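Local coordinates for pyoverdine biosynthesis protein PvcB (Pseudomonas aeruginosa, PDB 4YLM), which catalyses the iron- and 2-oxoglutarate-dependent oxidation of tyrosine isonitrile in the biosynthesis of paerucumarin, at residues 55-60 with 252-257; 59-64 with 245-250; 138-143 with 262-267. All coordinates share one frame; numbering follows the deposited sequence.

Interaction 1: 55-60 with 252-257; sequences HHLLLL and VIADNL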
loop_
_atom_site.group_PDB
_atom_site.type_symbol
_atom_site.label_atom_id
_atom_site.label_comp_id
_atom_site.label_asym_id
_atom_site.label_seq_id
_atom_site.Cartn_x
_atom_site.Cartn_y
_atom_site.Cartn_z
ATOM N N HIS A 55 11.649 6.468 2.140
ATOM C CA HIS A 55 12.933 6.668 1.485
ATOM C C HIS A 55 13.205 8.159 1.227
ATOM O O HIS A 55 14.332 8.528 0.911
ATOM C CB HIS A 55 12.986 5.920 0.154
ATOM C CG HIS A 55 12.918 4.425 0.281
ATOM N ND1 HIS A 55 14.014 3.654 0.607
ATOM C CD2 HIS A 55 11.894 3.559 0.081
ATOM C CE1 HIS A 55 13.665 2.380 0.613
ATOM N NE2 HIS A 55 12.381 2.295 0.309
ATOM N N HIS A 56 12.158 8.986 1.317
ATOM C CA HIS A 56 12.244 10.461 1.215
ATOM C C HIS A 56 12.504 11.051 -0.165
ATOM O O HIS A 56 12.097 12.179 -0.447
ATOM C CB HIS A 56 13.228 11.041 2.256
ATOM C CG HIS A 56 12.981 10.533 3.641
ATOM N ND1 HIS A 56 11.749 10.628 4.253
ATOM C CD2 HIS A 56 13.794 9.902 4.524
ATOM C CE1 HIS A 56 11.814 10.084 5.457
ATOM N NE2 HIS A 56 13.043 9.634 5.646
ATOM N N LEU A 57 13.184 10.310 -1.027
ATOM C CA LEU A 57 13.474 10.793 -2.371
ATOM C C LEU A 57 13.419 9.633 -3.354
ATOM O O LEU A 57 14.198 8.687 -3.246
ATOM C CB LEU A 57 14.870 11.457 -2.424
ATOM C CG LEU A 57 15.255 12.143 -3.743
ATOM C CD1 LEU A 57 14.269 13.262 -4.098
ATOM C CD2 LEU A 57 16.692 12.703 -3.706
ATOM N N LEU A 58 12.490 9.684 -4.306
ATOM C CA LEU A 58 12.412 8.642 -5.321
ATOM C C LEU A 58 12.888 9.186 -6.661
ATOM O O LEU A 58 12.531 10.301 -7.051
ATOM C CB LEU A 58 10.973 8.134 -5.487
ATOM C CG LEU A 58 10.186 7.780 -4.226
ATOM C CD1 LEU A 58 8.809 7.209 -4.620
ATOM C CD2 LEU A 58 10.954 6.771 -3.376
ATOM N N LEU A 59 13.681 8.388 -7.367
ATOM C CA LEU A 59 14.081 8.723 -8.720
ATOM C C LEU A 59 13.530 7.635 -9.620
ATOM O O LEU A 59 13.951 6.493 -9.525
ATOM C CB LEU A 59 15.612 8.793 -8.831
ATOM C CG LEU A 59 16.206 8.798 -10.246
ATOM C CD1 LEU A 59 15.630 9.954 -11.068
ATOM C CD2 LEU A 59 17.762 8.851 -10.212
ATOM N N LEU A 60 12.532 7.968 -10.433
ATOM C CA LEU A 60 12.047 7.037 -11.448
ATOM C C LEU A 60 12.749 7.391 -12.749
ATOM O O LEU A 60 12.553 8.485 -13.296
ATOM C CB LEU A 60 10.532 7.142 -11.631
ATOM C CG LEU A 60 9.676 6.606 -10.477
ATOM C CD1 LEU A 60 9.712 7.537 -9.294
ATOM C CD2 LEU A 60 8.233 6.419 -10.962
ATOM N N VAL A 252 10.941 12.687 -10.337
ATOM C CA VAL A 252 11.468 12.700 -8.992
ATOM C C VAL A 252 10.354 13.107 -8.044
ATOM O O VAL A 252 9.606 14.053 -8.306
ATOM C CB VAL A 252 12.681 13.670 -8.863
ATOM C CG1 VAL A 252 13.021 13.951 -7.397
ATOM C CG2 VAL A 252 13.888 13.113 -9.628
ATOM N N ILE A 253 10.232 12.365 -6.954
ATOM C CA ILE A 253 9.238 12.669 -5.942
ATOM C C ILE A 253 9.989 12.843 -4.641
ATOM O O ILE A 253 10.636 11.911 -4.188
ATOM C CB ILE A 253 8.240 11.503 -5.792
ATOM C CG1 ILE A 253 7.526 11.240 -7.129
ATOM C CG2 ILE A 253 7.248 11.809 -4.672
ATOM C CD1 ILE A 253 6.756 9.902 -7.154
ATOM N N ALA A 254 9.897 14.033 -4.047
ATOM C CA ALA A 254 10.666 14.388 -2.860
ATOM C C ALA A 254 9.740 14.646 -1.678
ATOM O O ALA A 254 8.691 15.276 -1.836
ATOM C CB ALA A 254 11.531 15.655 -3.152
ATOM N N ASP A 255 10.131 14.142 -0.508
ATOM C CA ASP A 255 9.420 14.348 0.752
ATOM C C ASP A 255 9.839 15.700 1.334
ATOM O O ASP A 255 10.839 15.797 2.051
ATOM C CB ASP A 255 9.764 13.192 1.723
ATOM C CG ASP A 255 9.119 13.328 3.094
ATOM O OD1 ASP A 255 8.312 14.258 3.322
ATOM O OD2 ASP A 255 9.429 12.468 3.968
ATOM N N ASN A 256 9.071 16.738 1.006
ATOM C CA ASN A 256 9.350 18.102 1.454
ATOM C C ASN A 256 9.245 18.295 2.973
ATOM O O ASN A 256 9.725 19.297 3.496
ATOM C CB ASN A 256 8.411 19.081 0.727
ATOM C CG ASN A 256 8.651 20.529 1.115
ATOM O OD1 ASN A 256 9.732 21.094 0.878
ATOM N ND2 ASN A 256 7.630 21.149 1.691
ATOM N N LEU A 257 8.614 17.351 3.682
ATOM C CA LEU A 257 8.447 17.478 5.135
ATOM C C LEU A 257 9.666 16.974 5.908
ATOM O O LEU A 257 9.824 17.270 7.094
ATOM C CB LEU A 257 7.173 16.754 5.624
ATOM C CG LEU A 257 5.861 17.165 4.930
ATOM C CD1 LEU A 257 4.658 16.461 5.572
ATOM C CD2 LEU A 257 5.675 18.697 4.977
#

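Interaction 2: 59-64 with 245-250; sequences LLRGFA and RWRSDD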
loop_
_atom_site.group_PDB
_atom_site.type_symbol
_atom_site.label_atom_id
_atom_site.label_comp_id
_atom_site.label_asym_id
_atom_site.label_seq_id
_atom_site.Cartn_x
_atom_site.Cartn_y
_atom_site.Cartn_z
ATOM N N LEU A 59 13.681 8.388 -7.367
ATOM C CA LEU A 59 14.081 8.723 -8.720
ATOM C C LEU A 59 13.530 7.635 -9.620
ATOM O O LEU A 59 13.951 6.493 -9.525
ATOM C CB LEU A 59 15.612 8.793 -8.831
ATOM C CG LEU A 59 16.206 8.798 -10.246
ATOM C CD1 LEU A 59 15.630 9.954 -11.068
ATOM C CD2 LEU A 59 17.762 8.851 -10.212
ATOM N N LEU A 60 12.532 7.968 -10.433
ATOM C CA LEU A 60 12.047 7.037 -11.448
ATOM C C LEU A 60 12.749 7.391 -12.749
ATOM O O LEU A 60 12.553 8.485 -13.296
ATOM C CB LEU A 60 10.532 7.142 -11.631
ATOM C CG LEU A 60 9.676 6.606 -10.477
ATOM C CD1 LEU A 60 9.712 7.537 -9.294
ATOM C CD2 LEU A 60 8.233 6.419 -10.962
ATOM N N ARG A 61 13.564 6.466 -13.247
ATOM C CA ARG A 61 14.440 6.763 -14.378
ATOM C C ARG A 61 14.297 5.731 -15.471
ATOM O O ARG A 61 14.333 4.526 -15.215
ATOM C CB ARG A 61 15.907 6.857 -13.906
ATOM C CG ARG A 61 16.936 7.012 -15.037
ATOM C CD ARG A 61 18.281 7.526 -14.495
ATOM N NE ARG A 61 18.250 8.956 -14.205
ATOM C CZ ARG A 61 19.297 9.664 -13.784
ATOM N NH1 ARG A 61 20.469 9.071 -13.571
ATOM N NH2 ARG A 61 19.167 10.966 -13.563
ATOM N N GLY A 62 14.124 6.204 -16.697
ATOM C CA GLY A 62 14.042 5.320 -17.841
ATOM C C GLY A 62 12.606 4.949 -18.186
ATOM O O GLY A 62 12.368 4.089 -19.036
ATOM N N PHE A 63 11.640 5.585 -17.527
ATOM C CA PHE A 63 10.224 5.328 -17.848
ATOM C C PHE A 63 9.804 6.257 -18.985
ATOM O O PHE A 63 10.371 7.332 -19.145
ATOM C CB PHE A 63 9.314 5.605 -16.637
ATOM C CG PHE A 63 9.472 4.618 -15.508
ATOM C CD1 PHE A 63 8.580 3.563 -15.363
ATOM C CD2 PHE A 63 10.496 4.757 -14.585
ATOM C CE1 PHE A 63 8.718 2.647 -14.323
ATOM C CE2 PHE A 63 10.650 3.848 -13.543
ATOM C CZ PHE A 63 9.761 2.789 -13.408
ATOM N N ALA A 64 8.808 5.859 -19.766
ATOM C CA ALA A 64 8.162 6.815 -20.659
ATOM C C ALA A 64 7.406 7.721 -19.705
ATOM O O ALA A 64 6.844 7.254 -18.707
ATOM C CB ALA A 64 7.180 6.105 -21.603
ATOM N N ARG A 245 21.793 14.877 -10.915
ATOM C CA ARG A 245 22.048 15.226 -12.305
ATOM C C ARG A 245 20.846 14.799 -13.147
ATOM O O ARG A 245 20.630 13.610 -13.361
ATOM C CB ARG A 245 23.304 14.485 -12.781
ATOM C CG ARG A 245 23.671 14.688 -14.248
ATOM C CD ARG A 245 24.465 15.971 -14.452
ATOM N NE ARG A 245 25.699 15.981 -13.665
ATOM C CZ ARG A 245 26.378 17.081 -13.347
ATOM N NH1 ARG A 245 25.941 18.272 -13.744
ATOM N NH2 ARG A 245 27.487 16.992 -12.624
ATOM N N TRP A 246 20.064 15.761 -13.625
ATOM C CA TRP A 246 18.835 15.451 -14.357
ATOM C C TRP A 246 19.051 14.738 -15.690
ATOM O O TRP A 246 19.971 15.069 -16.442
ATOM C CB TRP A 246 18.039 16.733 -14.604
ATOM C CG TRP A 246 17.540 17.359 -13.348
ATOM C CD1 TRP A 246 18.081 18.425 -12.686
ATOM C CD2 TRP A 246 16.403 16.944 -12.585
ATOM N NE1 TRP A 246 17.342 18.705 -11.558
ATOM C CE2 TRP A 246 16.307 17.806 -11.476
ATOM C CE3 TRP A 246 15.459 15.920 -12.730
ATOM C CZ2 TRP A 246 15.301 17.683 -10.522
ATOM C CZ3 TRP A 246 14.457 15.800 -11.778
ATOM C CH2 TRP A 246 14.389 16.674 -10.688
ATOM N N ARG A 247 18.185 13.769 -15.989
ATOM C CA ARG A 247 18.122 13.187 -17.328
ATOM C C ARG A 247 16.700 13.291 -17.840
ATOM O O ARG A 247 15.737 13.249 -17.058
ATOM C CB ARG A 247 18.555 11.723 -17.330
ATOM C CG ARG A 247 19.885 11.470 -16.634
ATOM C CD ARG A 247 20.884 10.838 -17.585
ATOM N NE ARG A 247 21.568 9.689 -16.987
ATOM C CZ ARG A 247 22.708 9.765 -16.300
ATOM N NH1 ARG A 247 23.304 10.944 -16.108
ATOM N NH2 ARG A 247 23.253 8.658 -15.802
ATOM N N SER A 248 16.572 13.409 -19.156
ATOM C CA SER A 248 15.274 13.515 -19.808
ATOM C C SER A 248 14.292 12.436 -19.331
ATOM O O SER A 248 14.594 11.240 -19.347
ATOM C CB SER A 248 15.447 13.452 -21.334
ATOM O OG SER A 248 16.255 14.532 -21.789
ATOM N N ASP A 249 13.122 12.892 -18.893
ATOM C CA ASP A 249 12.026 12.023 -18.454
ATOM C C ASP A 249 12.202 11.403 -17.066
ATOM O O ASP A 249 11.412 10.551 -16.668
ATOM C CB ASP A 249 11.691 10.969 -19.503
ATOM C CG ASP A 249 10.855 11.540 -20.656
ATOM O OD1 ASP A 249 10.045 12.481 -20.436
ATOM O OD2 ASP A 249 11.027 11.051 -21.785
ATOM N N ASP A 250 13.221 11.839 -16.329
ATOM C CA ASP A 250 13.285 11.529 -14.905
ATOM C C ASP A 250 11.978 11.991 -14.283
ATOM O O ASP A 250 11.448 13.054 -14.634
ATOM C CB ASP A 250 14.389 12.317 -14.200
ATOM C CG ASP A 250 15.760 11.695 -14.342
ATOM O OD1 ASP A 250 15.860 10.574 -14.875
ATOM O OD2 ASP A 250 16.743 12.349 -13.907
HETATM O O HOH W 1 11.633 8.073 -15.838
HETATM O O HOH W 2 15.055 9.187 -17.124
#

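Interaction 3: 138-143 with 262-267; sequences GGRTTF and GREAFA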
loop_
_atom_site.group_PDB
_atom_site.type_symbol
_atom_site.label_atom_id
_atom_site.label_comp_id
_atom_site.label_asym_id
_atom_site.label_seq_id
_atom_site.Cartn_x
_atom_site.Cartn_y
_atom_site.Cartn_z
ATOM N N GLY A 138 28.224 21.483 -12.630
ATOM C CA GLY A 138 27.551 21.978 -11.444
ATOM C C GLY A 138 26.080 22.179 -11.755
ATOM O O GLY A 138 25.567 21.628 -12.723
ATOM N N GLY A 139 25.400 22.966 -10.935
ATOM C CA GLY A 139 24.003 23.272 -11.171
ATOM C C GLY A 139 23.035 22.146 -10.827
ATOM O O GLY A 139 21.860 22.233 -11.155
ATOM N N ARG A 140 23.519 21.090 -10.180
ATOM C CA ARG A 140 22.642 19.971 -9.799
ATOM C C ARG A 140 21.648 20.377 -8.706
ATOM O O ARG A 140 21.978 21.159 -7.818
ATOM C CB ARG A 140 23.462 18.750 -9.347
ATOM C CG ARG A 140 24.266 18.076 -10.470
ATOM C CD ARG A 140 25.141 16.942 -9.936
ATOM N NE ARG A 140 26.203 17.431 -9.058
ATOM C CZ ARG A 140 27.026 16.655 -8.353
ATOM N NH1 ARG A 140 26.903 15.335 -8.395
ATOM N NH2 ARG A 140 27.959 17.203 -7.581
ATOM N N THR A 141 20.429 19.843 -8.775
ATOM C CA THR A 141 19.452 20.032 -7.704
ATOM C C THR A 141 19.884 19.208 -6.498
ATOM O O THR A 141 20.194 18.024 -6.631
ATOM C CB THR A 141 18.043 19.551 -8.142
ATOM O OG1 THR A 141 17.643 20.260 -9.313
ATOM C CG2 THR A 141 17.025 19.796 -7.055
ATOM N N THR A 142 19.896 19.808 -5.315
ATOM C CA THR A 142 20.397 19.080 -4.155
ATOM C C THR A 142 19.328 18.813 -3.112
ATOM O O THR A 142 18.404 19.605 -2.942
ATOM C CB THR A 142 21.540 19.827 -3.465
ATOM O OG1 THR A 142 21.051 21.082 -2.970
ATOM C CG2 THR A 142 22.690 20.055 -4.442
ATOM N N PHE A 143 19.509 17.712 -2.385
ATOM C CA PHE A 143 18.580 17.268 -1.358
ATOM C C PHE A 143 19.366 16.774 -0.152
ATOM O O PHE A 143 20.350 16.051 -0.309
ATOM C CB PHE A 143 17.731 16.106 -1.901
ATOM C CG PHE A 143 16.862 16.476 -3.088
ATOM C CD1 PHE A 143 15.609 17.038 -2.893
ATOM C CD2 PHE A 143 17.291 16.236 -4.385
ATOM C CE1 PHE A 143 14.807 17.380 -3.972
ATOM C CE2 PHE A 143 16.496 16.566 -5.468
ATOM C CZ PHE A 143 15.246 17.131 -5.260
ATOM N N GLY A 262 18.023 22.399 -2.358
ATOM C CA GLY A 262 18.634 23.617 -2.843
ATOM C C GLY A 262 19.236 23.355 -4.189
ATOM O O GLY A 262 18.730 22.522 -4.944
ATOM N N ARG A 263 20.332 24.048 -4.481
ATOM C CA ARG A 263 20.957 23.923 -5.783
ATOM C C ARG A 263 22.441 24.278 -5.783
ATOM O O ARG A 263 22.862 25.315 -5.269
ATOM C CB ARG A 263 20.236 24.780 -6.816
ATOM C CG ARG A 263 20.703 24.481 -8.229
ATOM C CD ARG A 263 20.137 25.462 -9.232
ATOM N NE ARG A 263 20.597 25.137 -10.577
ATOM C CZ ARG A 263 20.095 25.672 -11.684
ATOM N NH1 ARG A 263 19.113 26.562 -11.597
ATOM N NH2 ARG A 263 20.571 25.317 -12.874
ATOM N N GLU A 264 23.206 23.402 -6.409
ATOM C CA GLU A 264 24.652 23.467 -6.452
ATOM C C GLU A 264 25.062 24.616 -7.365
ATOM O O GLU A 264 24.383 24.913 -8.351
ATOM C CB GLU A 264 25.142 22.122 -6.994
ATOM C CG GLU A 264 26.613 21.964 -7.243
ATOM C CD GLU A 264 26.916 20.632 -7.911
ATOM O OE1 GLU A 264 26.206 20.269 -8.877
ATOM O OE2 GLU A 264 27.855 19.943 -7.468
ATOM N N ALA A 265 26.163 25.279 -7.024
ATOM C CA ALA A 265 26.681 26.365 -7.848
ATOM C C ALA A 265 27.031 25.873 -9.252
ATOM O O ALA A 265 27.442 24.728 -9.437
ATOM C CB ALA A 265 27.903 26.989 -7.183
ATOM N N PHE A 266 26.871 26.736 -10.245
ATOM C CA PHE A 266 27.240 26.367 -11.605
ATOM C C PHE A 266 28.162 27.391 -12.258
ATOM O O PHE A 266 28.094 28.589 -11.969
ATOM C CB PHE A 266 25.994 26.156 -12.463
ATOM C CG PHE A 266 24.943 27.200 -12.260
ATOM C CD1 PHE A 266 24.069 27.120 -11.188
ATOM C CD2 PHE A 266 24.828 28.264 -13.137
ATOM C CE1 PHE A 266 23.096 28.082 -10.994
ATOM C CE2 PHE A 266 23.861 29.233 -12.946
ATOM C CZ PHE A 266 22.995 29.144 -11.874
ATOM N N ALA A 267 29.034 26.905 -13.132
ATOM C CA ALA A 267 29.859 27.788 -13.940
ATOM C C ALA A 267 29.160 27.976 -15.274
ATOM O O ALA A 267 28.839 29.097 -15.661
ATOM C CB ALA A 267 31.249 27.202 -14.135
#

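Interaction 1: 55-60 with 252-257
Asp255 OD2 has two hydrogen-bond partners, His56 ND1 across the contact and Thr258 OG1 just beyond the segment 252-257. His56 ND1 donates to Asp255 OD2 at 3.0 Å, on the anti lone pair of that oxygen, with an N-H...O angle of 148°. Ring and carboxylate run side by side, their planes 34° apart, and OD2 meets the ring at its edge, somewhat tilted from the plane. Asp255 has CG anti to its backbone N (chi1 178°), which carries the acid alongside the histidine. Its second oxygen, OD1, accepts the backbone N of Leu257 from above the carboxylate plane and closes an Asx turn where the strand ends. The carboxylate thus ties the strand end to the turn after the helix 45-55, where His56 adopts positive phi.

The backbones meet as antiparallel strands. Asp255 N reaches His56 O at 2.8 Å, and the hydrogen-bonded pair Leu58-Ile253 adds a nearly straight bond from Leu58 N to Ile253 O at 2.9 Å. On one face Leu57 CD1 touches both Val252 CG1 (3.6 Å) and Ala254 CB (3.8 Å), while Leu59 CD1 touches Val252 CG2. The other face carries Leu58 and Ile253, whose CD1 atoms meet 4.2 Å apart.

This buried pairing belongs to the mixed sheet of a TauD/TfdA-family oxygenase. Strand 57-60 lies between strand 251-255 and the parallel strand 29-33, strand 120-131 flanks 251-255 in turn, and helix 45-55 packs over Leu58 and Ile253.

Interaction 2: 59-64 with 245-250
Arg61 and Asp250 lie side by side in a bidentate, side-on salt bridge that joins the residue just after strand 57-60 to a type II beta turn, Arg247 to Asp250, ahead of strand 251-255. Guanidinium and carboxylate are nearly coplanar, 17° apart. Arg61 NH2 donates to the syn lone pair of Asp250 OD2 at 2.8 Å, almost straight; Arg61 NE reaches Asp250 OD1 at 3.0 Å on the syn side, somewhat out of the carboxylate plane. A bend at chi3 (-77°) in an otherwise extended arginine chain turns this NE edge to the acid. The same NH2 also donates to Arg245 O, near the guanidinium plane, so a backbone carbonyl and a carboxylate together fix the rotation of the group.

Leu59 CD2 sits over the centre of one guanidinium face. On the opposite face lies Arg247, whose CG approaches Arg61 NH2 to 3.2 Å and whose own guanidinium stacks at 24° to that of Arg61. These like charges probably repel, and Asp250 would offset part of that repulsion.

Asp250 OD2 has further donors: Arg247 N comes from above the carboxylate plane, and His244 NE2 of strand 241-244 binds it too. Two waters complete the join. One accepts from Gly62 N and donates to Ser248 O and Asp250 OD1; the other donates to Leu60 O at 2.7 Å and Asp249 O at 2.6 Å while accepting from Phe63 N.

Interaction 3: 138-143 with 262-267
Arg140 can be followed outward across Glu264, a worked case of one acid serving both the backbone and the side chain of its partner. At the root, CB lies 3.2 Å from Glu264 OE1, and CG passes the same oxygen almost as closely, with CD also near it (3.7 Å). The chain then bends at chi3 (-66°), bringing Arg140 NE round to Glu264 OE1 at 2.8 Å, and Arg140 NH2 ends the grip on Glu264 OE2 at 2.7 Å. Both bonds are nearly straight and lie close to the guanidinium plane, but each meets the syn side of its oxygen out of the carboxylate plane, because the two flat groups are turned 29° apart. OE1 also takes the backbone N of Arg140 on its anti lone pair, so two bonds hold that atom and fix the carboxylate against the backbone of Arg140. At the remaining tip, NH1 is hydrogen-bonded to Gln21 OE1, and a glycerol, probably from the crystallisation liquor, lies by the side chain.

Glu264 answers through its own backbone: its N donates to Arg140 O at 2.9 Å, nearly along the C=O axis. Beside this, Gly139 N donates to Ala265 O, while Gly139 O takes Arg263 NE at 3.2 Å from above the carbonyl plane and has a second donor in Arg272. Phe266 CE1 lies over the centre of the Arg263 guanidinium, whose NH1 makes a salt bridge to Glu95.

Where strand 141-145 begins, Thr141 and Arg263 form a non-hydrogen-bonded antiparallel pair, and Thr142 with Gly262 the hydrogen-bonded pair next to it. Strand 141-145 is the middle of a three-stranded antiparallel sheet, with 259-263, which carries the probable iron ligand His261, along one edge and 241-244 along the other.

In the fold
Interactions 1 and 2 are successive parts of one join: they share Leu59 and Leu60, and their centres lie 13 Å apart. Val252 CG2 of interaction 1 meets Trp246 CZ3 of interaction 2 at 3.5 Å. That indole also turns to interaction 3, with Trp246 NE1 2.7 Å from Thr141 OG1, a probable hydrogen bond. Phe143 of interaction 3 packs back on interaction 1, its CD2 3.6 Å from Leu57 CD2, linking the three-stranded sheet to the larger one. The probable iron site lies close by: the side chain of Ala254 is about 7 Å from that of His261, while Gly262 directly follows this likely ligand in the chain.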